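Local coordinates for uncharacterized protein (Staphylococcus aureus subsp. aureus, PDB 4H0A) that is of unknown function but belongs to the CAP family of cysteine-rich secretory proteins, with a CAP-associated N-terminal region ahead of its CAP domain, at residues F126-F135 / L172-I180; D230-N238 / A256-V266. All coordinates share one frame; numbering follows the deposited sequence.

Interaction 1 of 2, residues F126-F135 / L172-I180; sequences FKVDGKKYEF and LTKEMLADI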
ATOM      1  N   PHE A 126     -18.596   6.513  10.677  1.00 72.31           N
ATOM      2  CA  PHE A 126     -19.445   5.369  10.343  1.00 70.37           C
ATOM      3  C   PHE A 126     -19.482   4.387  11.500  1.00 77.18           C
ATOM      4  O   PHE A 126     -18.687   4.505  12.435  1.00 77.67           O
ATOM      5  CB  PHE A 126     -18.935   4.664   9.060  1.00 67.56           C
ATOM      6  CG  PHE A 126     -17.504   4.194   9.140  1.00 65.86           C
ATOM      7  CD1 PHE A 126     -17.188   2.974   9.720  1.00 66.70           C
ATOM      8  CD2 PHE A 126     -16.476   4.951   8.603  1.00 67.64           C
ATOM      9  CE1 PHE A 126     -15.867   2.534   9.786  1.00 65.43           C
ATOM     10  CE2 PHE A 126     -15.155   4.512   8.674  1.00 67.84           C
ATOM     11  CZ  PHE A 126     -14.858   3.303   9.262  1.00 64.37           C
ATOM     12  N   LYS A 127     -20.363   3.386  11.409  1.00 75.52           N
ATOM     13  CA  LYS A 127     -20.460   2.319  12.408  1.00 76.16           C
ATOM     14  C   LYS A 127     -20.168   0.976  11.770  1.00 76.88           C
ATOM     15  O   LYS A 127     -20.580   0.744  10.634  1.00 75.87           O
ATOM     16  CB  LYS A 127     -21.850   2.285  13.062  1.00 82.63           C
ATOM     17  CG  LYS A 127     -22.126   3.477  13.962  1.00 98.24           C
ATOM     18  CD  LYS A 127     -23.385   3.274  14.798  1.00113.80           C
ATOM     19  CE  LYS A 127     -23.578   4.402  15.785  1.00131.50           C
ATOM     20  NZ  LYS A 127     -24.727   4.147  16.700  1.00146.53           N
ATOM     21  N   VAL A 128     -19.420   0.113  12.480  1.00 72.64           N
ATOM     22  CA  VAL A 128     -19.118  -1.265  12.076  1.00 70.23           C
ATOM     23  C   VAL A 128     -19.640  -2.143  13.199  1.00 78.54           C
ATOM     24  O   VAL A 128     -19.030  -2.154  14.276  1.00 77.73           O
ATOM     25  CB  VAL A 128     -17.618  -1.523  11.790  1.00 70.74           C
ATOM     26  CG1 VAL A 128     -17.324  -3.020  11.656  1.00 68.53           C
ATOM     27  CG2 VAL A 128     -17.171  -0.783  10.542  1.00 68.49           C
ATOM     28  N   ASP A 129     -20.785  -2.834  12.973  1.00 78.58           N
ATOM     29  CA  ASP A 129     -21.404  -3.703  13.976  1.00 81.00           C
ATOM     30  C   ASP A 129     -21.782  -2.891  15.249  1.00 89.91           C
ATOM     31  O   ASP A 129     -21.569  -3.355  16.371  1.00 91.37           O
ATOM     32  CB  ASP A 129     -20.429  -4.866  14.288  1.00 80.69           C
ATOM     33  CG  ASP A 129     -20.981  -5.987  15.126  1.00 90.33           C
ATOM     34  OD1 ASP A 129     -22.215  -6.080  15.249  1.00 93.11           O
ATOM     35  OD2 ASP A 129     -20.173  -6.764  15.681  1.00 89.41           O
ATOM     36  N   GLY A 130     -22.300  -1.672  15.046  1.00 88.82           N
ATOM     37  CA  GLY A 130     -22.708  -0.774  16.125  1.00 92.40           C
ATOM     38  C   GLY A 130     -21.616   0.078  16.758  1.00 96.25           C
ATOM     39  O   GLY A 130     -21.936   1.020  17.486  1.00 99.47           O
ATOM     40  N   LYS A 131     -20.325  -0.219  16.509  1.00 88.43           N
ATOM     41  CA  LYS A 131     -19.210   0.532  17.095  1.00 87.65           C
ATOM     42  C   LYS A 131     -18.861   1.711  16.201  1.00 87.59           C
ATOM     43  O   LYS A 131     -18.598   1.520  15.019  1.00 83.87           O
ATOM     44  CB  LYS A 131     -17.994  -0.384  17.285  1.00 88.41           C
ATOM     45  CG  LYS A 131     -16.849   0.231  18.074  1.00107.96           C
ATOM     46  CD  LYS A 131     -15.700  -0.766  18.252  1.00119.76           C
ATOM     47  CE  LYS A 131     -14.370  -0.086  18.476  1.00131.51           C
ATOM     48  NZ  LYS A 131     -13.247  -1.062  18.524  1.00136.94           N
ATOM     49  N   LYS A 132     -18.842   2.924  16.760  1.00 85.16           N
ATOM     50  CA  LYS A 132     -18.542   4.124  15.980  1.00 84.23           C
ATOM     51  C   LYS A 132     -17.042   4.261  15.708  1.00 85.07           C
ATOM     52  O   LYS A 132     -16.221   4.012  16.589  1.00 85.04           O
ATOM     53  CB  LYS A 132     -19.063   5.389  16.692  1.00 90.71           C
ATOM     54  CG  LYS A 132     -18.689   6.694  15.975  1.00105.05           C
ATOM     55  CD  LYS A 132     -19.642   7.832  16.289  1.00118.08           C
ATOM     56  CE  LYS A 132     -18.985   9.187  16.122  1.00129.30           C
ATOM     57  NZ  LYS A 132     -19.985  10.284  16.038  1.00139.56           N
ATOM     58  N   TYR A 133     -16.707   4.660  14.476  1.00 79.01           N
ATOM     59  CA  TYR A 133     -15.349   4.960  14.029  1.00 76.80           C
ATOM     60  C   TYR A 133     -15.350   6.351  13.433  1.00 82.14           C
ATOM     61  O   TYR A 133     -16.178   6.627  12.567  1.00 81.98           O
ATOM     62  CB  TYR A 133     -14.865   3.941  12.991  1.00 73.59           C
ATOM     63  CG  TYR A 133     -14.584   2.588  13.590  1.00 73.89           C
ATOM     64  CD1 TYR A 133     -15.590   1.645  13.729  1.00 75.74           C
ATOM     65  CD2 TYR A 133     -13.328   2.274  14.091  1.00 74.53           C
ATOM     66  CE1 TYR A 133     -15.347   0.409  14.318  1.00 75.56           C
ATOM     67  CE2 TYR A 133     -13.069   1.036  14.675  1.00 75.43           C
ATOM     68  CZ  TYR A 133     -14.085   0.108  14.796  1.00 83.47           C
ATOM     69  OH  TYR A 133     -13.828  -1.113  15.373  1.00 85.23           O
ATOM     70  N   GLU A 134     -14.478   7.239  13.917  1.00 79.59           N
ATOM     71  CA  GLU A 134     -14.360   8.593  13.377  1.00 79.86           C
ATOM     72  C   GLU A 134     -12.893   8.889  13.139  1.00 81.77           C
ATOM     73  O   GLU A 134     -12.089   8.746  14.060  1.00 82.84           O
ATOM     74  CB  GLU A 134     -14.983   9.629  14.310  1.00 85.66           C
ATOM     75  CG  GLU A 134     -15.206  10.952  13.601  1.00 94.12           C
ATOM     76  CD  GLU A 134     -15.761  12.057  14.473  1.00110.27           C
ATOM     77  OE1 GLU A 134     -15.863  11.852  15.704  1.00 97.24           O
ATOM     78  OE2 GLU A 134     -16.073  13.139  13.927  1.00104.34           O
ATOM     79  N   PHE A 135     -12.531   9.250  11.901  1.00 75.22           N
ATOM     80  CA  PHE A 135     -11.141   9.525  11.548  1.00 73.44           C
ATOM     81  C   PHE A 135     -10.840  11.009  11.563  1.00 81.12           C
ATOM     82  O   PHE A 135     -11.664  11.804  11.119  1.00 82.70           O
ATOM     83  CB  PHE A 135     -10.811   8.974  10.156  1.00 70.58           C
ATOM     84  CG  PHE A 135     -10.762   7.471  10.075  1.00 69.18           C
ATOM     85  CD1 PHE A 135      -9.850   6.746  10.831  1.00 71.08           C
ATOM     86  CD2 PHE A 135     -11.569   6.783   9.184  1.00 68.78           C
ATOM     87  CE1 PHE A 135      -9.759   5.362  10.708  1.00 68.83           C
ATOM     88  CE2 PHE A 135     -11.486   5.397   9.075  1.00 68.67           C
ATOM     89  CZ  PHE A 135     -10.589   4.697   9.842  1.00 65.81           C
ATOM     90  N   LEU A 172     -12.960   0.254  -0.946  1.00 39.15           N
ATOM     91  CA  LEU A 172     -13.124  -0.699   0.153  1.00 39.47           C
ATOM     92  C   LEU A 172     -14.350  -0.401   1.007  1.00 45.12           C
ATOM     93  O   LEU A 172     -14.889   0.703   0.977  1.00 45.10           O
ATOM     94  CB  LEU A 172     -11.856  -0.751   1.042  1.00 38.96           C
ATOM     95  CG  LEU A 172     -11.563   0.419   2.017  1.00 44.75           C
ATOM     96  CD1 LEU A 172     -10.249   0.173   2.746  1.00 43.57           C
ATOM     97  CD2 LEU A 172     -11.494   1.771   1.295  1.00 49.37           C
ATOM     98  N   THR A 173     -14.786  -1.413   1.768  1.00 43.65           N
ATOM     99  CA  THR A 173     -15.937  -1.272   2.655  1.00 45.32           C
ATOM    100  C   THR A 173     -15.518  -0.618   3.958  1.00 49.58           C
ATOM    101  O   THR A 173     -14.337  -0.593   4.299  1.00 47.42           O
ATOM    102  CB  THR A 173     -16.580  -2.631   2.944  1.00 49.43           C
ATOM    103  OG1 THR A 173     -15.657  -3.425   3.687  1.00 44.41           O
ATOM    104  CG2 THR A 173     -17.003  -3.359   1.675  1.00 50.67           C
ATOM    105  N   LYS A 174     -16.498  -0.126   4.709  1.00 49.04           N
ATOM    106  CA  LYS A 174     -16.248   0.457   6.023  1.00 50.46           C
ATOM    107  C   LYS A 174     -15.604  -0.563   7.013  1.00 53.08           C
ATOM    108  O   LYS A 174     -14.765  -0.166   7.822  1.00 52.10           O
ATOM    109  CB  LYS A 174     -17.540   1.028   6.617  1.00 54.89           C
ATOM    110  CG  LYS A 174     -18.681   0.041   6.831  1.00 60.54           C
ATOM    111  CD  LYS A 174     -19.969   0.817   7.194  1.00 66.50           C
ATOM    112  CE  LYS A 174     -21.175  -0.081   7.298  1.00 70.28           C
ATOM    113  NZ  LYS A 174     -21.145  -0.931   8.511  1.00 73.98           N
ATOM    114  N   GLU A 175     -15.910  -1.867   6.898  1.00 50.08           N
ATOM    115  CA  GLU A 175     -15.305  -2.836   7.838  1.00 49.88           C
ATOM    116  C   GLU A 175     -13.842  -3.041   7.480  1.00 49.52           C
ATOM    117  O   GLU A 175     -13.040  -3.122   8.406  1.00 48.36           O
ATOM    118  CB  GLU A 175     -16.049  -4.184   8.024  1.00 52.25           C
ATOM    119  CG  GLU A 175     -17.053  -4.584   6.968  1.00 67.19           C
ATOM    120  CD  GLU A 175     -18.337  -3.780   6.871  1.00 76.88           C
ATOM    121  OE1 GLU A 175     -19.024  -3.597   7.902  1.00 72.66           O
ATOM    122  OE2 GLU A 175     -18.631  -3.293   5.756  1.00 60.35           O
HETATM  123  N   MSE A 176     -13.451  -3.004   6.177  1.00 43.76           N
HETATM  124  CA  MSE A 176     -12.026  -3.100   5.846  1.00 42.30           C
HETATM  125  C   MSE A 176     -11.313  -1.845   6.335  1.00 47.98           C
HETATM  126  O   MSE A 176     -10.211  -1.929   6.871  1.00 48.39           O
HETATM  127  CB  MSE A 176     -11.796  -3.273   4.322  1.00 42.22           C
HETATM  128  CG  MSE A 176     -10.328  -3.419   3.943  1.00 47.30           C
HETATM  129 SE   MSE A 176      -9.727  -5.222   4.309  0.75 53.12          SE
HETATM  130  CE  MSE A 176      -8.778  -4.998   5.856  1.00 51.34           C
ATOM    131  N   LEU A 177     -11.928  -0.688   6.131  1.00 46.25           N
ATOM    132  CA  LEU A 177     -11.356   0.583   6.554  1.00 49.16           C
ATOM    133  C   LEU A 177     -11.124   0.598   8.090  1.00 54.67           C
ATOM    134  O   LEU A 177     -10.055   1.009   8.534  1.00 54.42           O
ATOM    135  CB  LEU A 177     -12.305   1.720   6.125  1.00 51.62           C
ATOM    136  CG  LEU A 177     -11.773   3.129   6.143  1.00 58.76           C
ATOM    137  CD1 LEU A 177     -10.631   3.317   5.180  1.00 56.53           C
ATOM    138  CD2 LEU A 177     -12.876   4.104   5.779  1.00 63.93           C
ATOM    139  N   ALA A 178     -12.075   0.086   8.885  1.00 52.77           N
ATOM    140  CA  ALA A 178     -11.902   0.010  10.349  1.00 55.40           C
ATOM    141  C   ALA A 178     -10.770  -0.959  10.728  1.00 59.17           C
ATOM    142  O   ALA A 178     -10.026  -0.708  11.675  1.00 61.02           O
ATOM    143  CB  ALA A 178     -13.191  -0.443  11.016  1.00 57.68           C
ATOM    144  N   ASP A 179     -10.641  -2.059   9.985  1.00 52.12           N
ATOM    145  CA  ASP A 179      -9.600  -3.045  10.237  1.00 50.61           C
ATOM    146  C   ASP A 179      -8.207  -2.478   9.876  1.00 54.82           C
ATOM    147  O   ASP A 179      -7.294  -2.576  10.692  1.00 55.25           O
ATOM    148  CB  ASP A 179      -9.910  -4.318   9.451  1.00 50.41           C
ATOM    149  CG  ASP A 179      -9.087  -5.510   9.872  1.00 63.68           C
ATOM    150  OD1 ASP A 179      -7.990  -5.693   9.318  1.00 62.57           O
ATOM    151  OD2 ASP A 179      -9.555  -6.272  10.743  1.00 74.22           O
ATOM    152  N   ILE A 180      -8.051  -1.856   8.694  1.00 50.96           N
ATOM    153  CA  ILE A 180      -6.768  -1.259   8.289  1.00 51.27           C
ATOM    154  C   ILE A 180      -6.443  -0.068   9.182  1.00 57.61           C
ATOM    155  O   ILE A 180      -5.288   0.069   9.585  1.00 57.92           O
ATOM    156  CB  ILE A 180      -6.750  -0.825   6.789  1.00 53.63           C
ATOM    157  CG1 ILE A 180      -6.829  -2.047   5.884  1.00 52.54           C
ATOM    158  CG2 ILE A 180      -5.486   0.020   6.465  1.00 55.28           C
ATOM    159  CD1 ILE A 180      -6.961  -1.747   4.399  1.00 58.20           C
TER
HETATM  160  O   HOH W   1     -22.485  -3.153  10.215  0.50 51.77           O

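Interaction 2 of 2, residues D230-N238 / A256-V266; sequences DLAHIASNN and ALRGQLDKNHV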
ATOM      1  N   ASP A 230      20.605 -11.564  -1.484  1.00 50.61           N
ATOM      2  CA  ASP A 230      21.616 -11.160  -0.498  1.00 52.74           C
ATOM      3  C   ASP A 230      21.174  -9.879   0.229  1.00 54.56           C
ATOM      4  O   ASP A 230      21.402  -9.765   1.435  1.00 55.83           O
ATOM      5  CB  ASP A 230      23.009 -10.958  -1.124  1.00 57.32           C
ATOM      6  CG  ASP A 230      23.627 -12.188  -1.766  1.00 72.87           C
ATOM      7  OD1 ASP A 230      23.304 -13.316  -1.330  1.00 73.64           O
ATOM      8  OD2 ASP A 230      24.467 -12.022  -2.678  1.00 81.73           O
ATOM      9  N   LEU A 231      20.553  -8.921  -0.488  1.00 47.04           N
ATOM     10  CA  LEU A 231      20.028  -7.703   0.140  1.00 45.79           C
ATOM     11  C   LEU A 231      18.859  -8.049   1.059  1.00 47.47           C
ATOM     12  O   LEU A 231      18.718  -7.440   2.117  1.00 45.98           O
ATOM     13  CB  LEU A 231      19.563  -6.687  -0.910  1.00 44.66           C
ATOM     14  CG  LEU A 231      20.618  -6.081  -1.811  1.00 50.75           C
ATOM     15  CD1 LEU A 231      19.987  -5.116  -2.797  1.00 49.46           C
ATOM     16  CD2 LEU A 231      21.685  -5.379  -1.007  1.00 54.58           C
ATOM     17  N   ALA A 232      18.026  -9.032   0.659  1.00 43.17           N
ATOM     18  CA  ALA A 232      16.895  -9.490   1.469  1.00 42.34           C
ATOM     19  C   ALA A 232      17.406 -10.127   2.764  1.00 48.97           C
ATOM     20  O   ALA A 232      16.814  -9.912   3.820  1.00 48.54           O
ATOM     21  CB  ALA A 232      16.040 -10.475   0.679  1.00 41.10           C
ATOM     22  N   HIS A 233      18.523 -10.884   2.685  1.00 47.18           N
ATOM     23  CA  HIS A 233      19.155 -11.507   3.857  0.50 48.54           C
ATOM     24  C   HIS A 233      19.671 -10.431   4.793  1.00 55.20           C
ATOM     25  O   HIS A 233      19.465 -10.511   6.010  1.00 55.57           O
ATOM     26  CB  HIS A 233      20.313 -12.445   3.440  0.50 50.43           C
ATOM     27  CG  HIS A 233      21.227 -12.846   4.562  0.50 56.30           C
ATOM     28  ND1 HIS A 233      22.412 -12.174   4.803  0.50 60.87           N
ATOM     29  CD2 HIS A 233      21.103 -13.846   5.466  0.50 58.29           C
ATOM     30  CE1 HIS A 233      22.969 -12.781   5.839  0.50 62.44           C
ATOM     31  NE2 HIS A 233      22.221 -13.797   6.266  0.50 61.36           N
ATOM     32  N   ILE A 234      20.366  -9.430   4.226  1.00 52.61           N
ATOM     33  CA  ILE A 234      20.913  -8.322   5.010  1.00 54.39           C
ATOM     34  C   ILE A 234      19.748  -7.560   5.679  1.00 55.36           C
ATOM     35  O   ILE A 234      19.832  -7.260   6.863  1.00 55.23           O
ATOM     36  CB  ILE A 234      21.795  -7.387   4.128  1.00 58.61           C
ATOM     37  CG1 ILE A 234      23.116  -8.094   3.752  1.00 60.99           C
ATOM     38  CG2 ILE A 234      22.072  -6.048   4.838  1.00 60.85           C
ATOM     39  CD1 ILE A 234      23.852  -7.492   2.544  1.00 66.14           C
ATOM     40  N   ALA A 235      18.663  -7.280   4.927  1.00 48.98           N
ATOM     41  CA  ALA A 235      17.484  -6.575   5.455  1.00 47.22           C
ATOM     42  C   ALA A 235      16.852  -7.320   6.626  1.00 50.48           C
ATOM     43  O   ALA A 235      16.488  -6.697   7.621  1.00 49.14           O
ATOM     44  CB  ALA A 235      16.441  -6.390   4.361  1.00 44.71           C
ATOM     45  N   SER A 236      16.738  -8.650   6.509  1.00 46.73           N
ATOM     46  CA  SER A 236      16.177  -9.487   7.560  1.00 47.64           C
ATOM     47  C   SER A 236      17.058  -9.468   8.814  1.00 56.32           C
ATOM     48  O   SER A 236      16.522  -9.309   9.910  1.00 56.25           O
ATOM     49  CB  SER A 236      15.983 -10.915   7.057  1.00 50.43           C
ATOM     50  OG  SER A 236      15.482 -11.757   8.079  1.00 63.77           O
ATOM     51  N   ASN A 237      18.392  -9.616   8.661  1.00 57.05           N
ATOM     52  CA  ASN A 237      19.321  -9.556   9.802  1.00 61.18           C
ATOM     53  C   ASN A 237      19.347  -8.184  10.413  1.00 69.78           C
ATOM     54  O   ASN A 237      19.377  -8.067  11.640  1.00 72.23           O
ATOM     55  CB  ASN A 237      20.754  -9.939   9.398  1.00 63.67           C
ATOM     56  CG  ASN A 237      21.010 -11.412   9.419  1.00 80.99           C
ATOM     57  OD1 ASN A 237      20.308 -12.173  10.082  1.00 73.86           O
ATOM     58  ND2 ASN A 237      22.028 -11.857   8.708  1.00 74.38           N
ATOM     59  N   ASN A 238      19.339  -7.140   9.575  1.00 67.33           N
ATOM     60  CA  ASN A 238      19.360  -5.762  10.063  1.00 70.09           C
ATOM     61  C   ASN A 238      18.096  -5.488  10.865  1.00 73.37           C
ATOM     62  O   ASN A 238      18.163  -4.898  11.940  1.00 75.38           O
ATOM     63  CB  ASN A 238      19.494  -4.768   8.898  1.00 71.32           C
ATOM     64  CG  ASN A 238      19.833  -3.361   9.294  1.00106.20           C
ATOM     65  OD1 ASN A 238      20.232  -3.073  10.429  1.00110.33           O
ATOM     66  ND2 ASN A 238      19.733  -2.455   8.338  1.00 99.46           N
ATOM     67  N   ALA A 256      25.826   0.156   9.851  1.00146.49           N
ATOM     68  CA  ALA A 256      25.366  -1.238   9.921  1.00142.67           C
ATOM     69  C   ALA A 256      25.006  -1.772   8.524  1.00140.38           C
ATOM     70  O   ALA A 256      25.227  -2.950   8.260  1.00138.92           O
ATOM     71  CB  ALA A 256      24.160  -1.358  10.844  1.00141.92           C
ATOM     72  N   LEU A 257      24.468  -0.911   7.634  1.00132.94           N
ATOM     73  CA  LEU A 257      24.106  -1.302   6.265  1.00127.91           C
ATOM     74  C   LEU A 257      25.360  -1.461   5.400  1.00129.79           C
ATOM     75  O   LEU A 257      25.539  -2.504   4.772  1.00127.66           O
ATOM     76  CB  LEU A 257      23.153  -0.264   5.637  1.00126.07           C
ATOM     77  CG  LEU A 257      22.767  -0.464   4.162  1.00127.61           C
ATOM     78  CD1 LEU A 257      22.165  -1.824   3.929  1.00124.44           C
ATOM     79  CD2 LEU A 257      21.817   0.613   3.711  1.00128.71           C
ATOM     80  N   ARG A 258      26.214  -0.427   5.352  1.00127.06           N
ATOM     81  CA  ARG A 258      27.449  -0.471   4.557  1.00127.72           C
ATOM     82  C   ARG A 258      28.435  -1.519   5.097  1.00129.60           C
ATOM     83  O   ARG A 258      29.198  -2.081   4.317  1.00129.42           O
ATOM     84  CB  ARG A 258      28.112   0.907   4.475  1.00132.42           C
ATOM     85  CG  ARG A 258      27.388   1.811   3.494  1.00143.69           C
ATOM     86  CD  ARG A 258      27.911   3.230   3.495  1.00161.97           C
ATOM     87  NE  ARG A 258      27.366   3.998   2.375  1.00171.79           N
ATOM     88  CZ  ARG A 258      27.627   5.280   2.129  1.00190.77           C
ATOM     89  NH1 ARG A 258      28.436   5.969   2.930  1.00183.55           N
ATOM     90  NH2 ARG A 258      27.080   5.885   1.083  1.00177.77           N
ATOM     91  N   GLY A 259      28.386  -1.789   6.402  1.00124.60           N
ATOM     92  CA  GLY A 259      29.204  -2.816   7.032  1.00125.17           C
ATOM     93  C   GLY A 259      28.739  -4.214   6.678  1.00121.47           C
ATOM     94  O   GLY A 259      29.567  -5.093   6.432  1.00122.09           O
ATOM     95  N   GLN A 260      27.405  -4.431   6.641  1.00110.67           N
ATOM     96  CA  GLN A 260      26.830  -5.727   6.279  1.00105.30           C
ATOM     97  C   GLN A 260      27.043  -6.026   4.786  1.00102.53           C
ATOM     98  O   GLN A 260      27.227  -7.190   4.440  1.00101.41           O
ATOM     99  CB  GLN A 260      25.336  -5.814   6.638  1.00103.28           C
ATOM    100  CG  GLN A 260      25.084  -6.173   8.096  1.00123.83           C
ATOM    101  CD  GLN A 260      23.606  -6.202   8.428  1.00143.11           C
ATOM    102  OE1 GLN A 260      23.019  -5.195   8.838  1.00138.67           O
ATOM    103  NE2 GLN A 260      22.959  -7.347   8.242  1.00133.59           N
ATOM    104  N   LEU A 261      27.029  -5.003   3.908  1.00 95.17           N
ATOM    105  CA  LEU A 261      27.260  -5.216   2.471  1.00 92.36           C
ATOM    106  C   LEU A 261      28.701  -5.660   2.213  1.00 96.39           C
ATOM    107  O   LEU A 261      28.920  -6.592   1.440  1.00 94.47           O
ATOM    108  CB  LEU A 261      26.948  -3.954   1.654  1.00 91.83           C
ATOM    109  CG  LEU A 261      25.467  -3.620   1.514  1.00 92.83           C
ATOM    110  CD1 LEU A 261      25.269  -2.159   1.182  1.00 93.80           C
ATOM    111  CD2 LEU A 261      24.811  -4.471   0.449  1.00 91.89           C
ATOM    112  N   ASP A 262      29.671  -5.009   2.882  1.00 95.50           N
ATOM    113  CA  ASP A 262      31.096  -5.342   2.769  1.00 98.26           C
ATOM    114  C   ASP A 262      31.385  -6.714   3.387  1.00 99.20           C
ATOM    115  O   ASP A 262      32.114  -7.502   2.788  1.00 99.33           O
ATOM    116  CB  ASP A 262      31.964  -4.263   3.440  1.00105.07           C
ATOM    117  CG  ASP A 262      31.892  -2.904   2.767  1.00117.00           C
ATOM    118  OD1 ASP A 262      30.951  -2.681   1.973  1.00114.18           O
ATOM    119  OD2 ASP A 262      32.763  -2.054   3.053  1.00127.75           O
ATOM    120  N   LYS A 263      30.786  -7.010   4.558  1.00 93.50           N
ATOM    121  CA  LYS A 263      30.903  -8.305   5.245  1.00 93.08           C
ATOM    122  C   LYS A 263      30.398  -9.461   4.357  1.00 91.73           C
ATOM    123  O   LYS A 263      30.963 -10.551   4.398  1.00 92.33           O
ATOM    124  CB  LYS A 263      30.099  -8.266   6.562  1.00 95.36           C
ATOM    125  CG  LYS A 263      30.120  -9.545   7.399  1.00117.41           C
ATOM    126  CD  LYS A 263      29.230  -9.397   8.625  1.00132.19           C
ATOM    127  CE  LYS A 263      29.065 -10.686   9.390  1.00149.45           C
ATOM    128  NZ  LYS A 263      28.034 -10.562  10.455  1.00160.29           N
ATOM    129  N   ASN A 264      29.358  -9.207   3.544  1.00 83.57           N
ATOM    130  CA  ASN A 264      28.754 -10.199   2.651  1.00 79.88           C
ATOM    131  C   ASN A 264      29.343 -10.145   1.216  1.00 83.75           C
ATOM    132  O   ASN A 264      28.809 -10.804   0.323  1.00 80.46           O
ATOM    133  CB  ASN A 264      27.236  -9.998   2.613  1.00 76.07           C
ATOM    134  CG  ASN A 264      26.541 -10.458   3.872  1.00100.75           C
ATOM    135  OD1 ASN A 264      25.836 -11.460   3.873  1.00100.65           O
ATOM    136  ND2 ASN A 264      26.672  -9.734   4.966  1.00 91.26           N
ATOM    137  N   HIS A 265      30.453  -9.396   1.009  1.00 84.27           N
ATOM    138  CA  HIS A 265      31.156  -9.260  -0.270  1.00 85.49           C
ATOM    139  C   HIS A 265      30.235  -8.825  -1.425  1.00 86.04           C
ATOM    140  O   HIS A 265      30.439  -9.242  -2.567  1.00 86.05           O
ATOM    141  CB  HIS A 265      31.872 -10.572  -0.622  1.00 87.89           C
ATOM    142  CG  HIS A 265      32.767 -11.060   0.473  1.00 95.02           C
ATOM    143  ND1 HIS A 265      33.910 -10.369   0.828  1.00101.22           N
ATOM    144  CD2 HIS A 265      32.643 -12.143   1.272  1.00 96.86           C
ATOM    145  CE1 HIS A 265      34.452 -11.055   1.822  1.00103.27           C
ATOM    146  NE2 HIS A 265      33.724 -12.132   2.121  1.00101.07           N
ATOM    147  N   VAL A 266      29.250  -7.956  -1.137  1.00 79.68           N
ATOM    148  CA  VAL A 266      28.339  -7.430  -2.156  1.00 76.31           C
ATOM    149  C   VAL A 266      29.035  -6.254  -2.842  1.00 84.11           C
ATOM    150  O   VAL A 266      29.565  -5.389  -2.145  1.00 86.72           O
ATOM    151  CB  VAL A 266      26.980  -7.008  -1.531  1.00 76.72           C
ATOM    152  CG1 VAL A 266      26.038  -6.427  -2.588  1.00 73.37           C
ATOM    153  CG2 VAL A 266      26.321  -8.182  -0.809  1.00 74.51           C
TER

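Interaction 1 of 2, residues F126-F135 / L172-I180
Ala178 CB sits squarely over the ring of Tyr133, in a CH-pi contact 3.8 Å from CB to the ring centroid and 7° off the ring normal. The chi1 of Phe126, 57°, puts CG between the backbone N and the carbonyl carbon and lays the ring against Lys174. Lys174 CB lies over one face of that ring, and Ala178 CB is at its edge. Leu177 CD2 reaches Phe126 CE2 at 3.7 Å, and Leu177 CG is 3.7 Å from Phe135 CE2, so one leucine bridges two aromatic rings. Val128 CG2 packs on the helix backbone at Lys174 and Glu175. The Lys174 chain passes the Phe126 ring and bends at its last torsion. This brings Lys174 NZ into a hydrogen bond with Lys127 O, 2.8 Å long and in the carbonyl plane. A water accepting from Asp129 N takes a weak bond from Lys174 NZ. Glu175 OE1 makes a long, weak salt bridge with Lys174 NZ at 3.5 Å. Thr173 is the helix N-cap, its OG1 accepting a weak bond from Met176 N. Helix 174-180 crosses strand 126-128 nearly at right angles (86°), packing on a beta hairpin closed by a type I' turn, within the CAP-associated N-terminal region.

Interaction 2 of 2, residues D230-N238 / A256-V266
Helices 230-238 and 256-263 run roughly antiparallel, at 134° between their directions, with axes 10.5 Å apart at closest approach. They form an adjacent helix pair on the sheet of the CAP domain, an alpha-beta-alpha sandwich in this family, and both touch strand 315-322 of that sheet. Ile234 is central. Its CG2 lies 3.7 Å from Gln260 CB, and the two side chains lie alongside, pointing opposite ways. With chi1 at -71°, Ile234 CG1 is anti to the carbonyl carbon, and the branch ends in CD1 at 3.8 Å from Leu261 CD2. Leu261 CD2 also meets Leu231 CD2 at 3.6 Å, so its one methyl touches both residues. Val266 CG2 adds a looser contact with Ile234 CD1. Leu231 and Ile234 continue inward to Leu321 and Ile319 of the sheet. The Gln260 side chain runs extended over the Ile234 methyl CG2 towards the side chains of Asn237 and Asn238.

The modelled ring of His233 lies beside Asn264 OD1, but its position is uncertain. A Schellman motif ends helix 256-263, with His265 at positive phi. In it Val266 N bonds to Leu261 O and His265 N to Asp262 O. Asn264 also turns its side chain back on the helix: Asn264 ND2 donates to Gln260 O at 2.7 Å, an oxygen that accepts from Asn264 N as well.

Interactions 1 and 2 belong to different parts of the chain. Interaction 1 lies in the CAP-associated N-terminal region and interaction 2 in the CAP domain. Their centres are 41 Å apart and on opposite sides of the chain's centre. Their nearest atoms are about 23 Å apart, so they do not touch. They follow in series along the chain, the first closing before the second opens. Interaction 1 involves the three-stranded sheet of 125-128, 131-136 and 184-185, interaction 2 the five-stranded sheet. No ligand or active site is established to relate them to. One tie between the regions is the hydrogen bond of Ile180 O with Asn280 ND2.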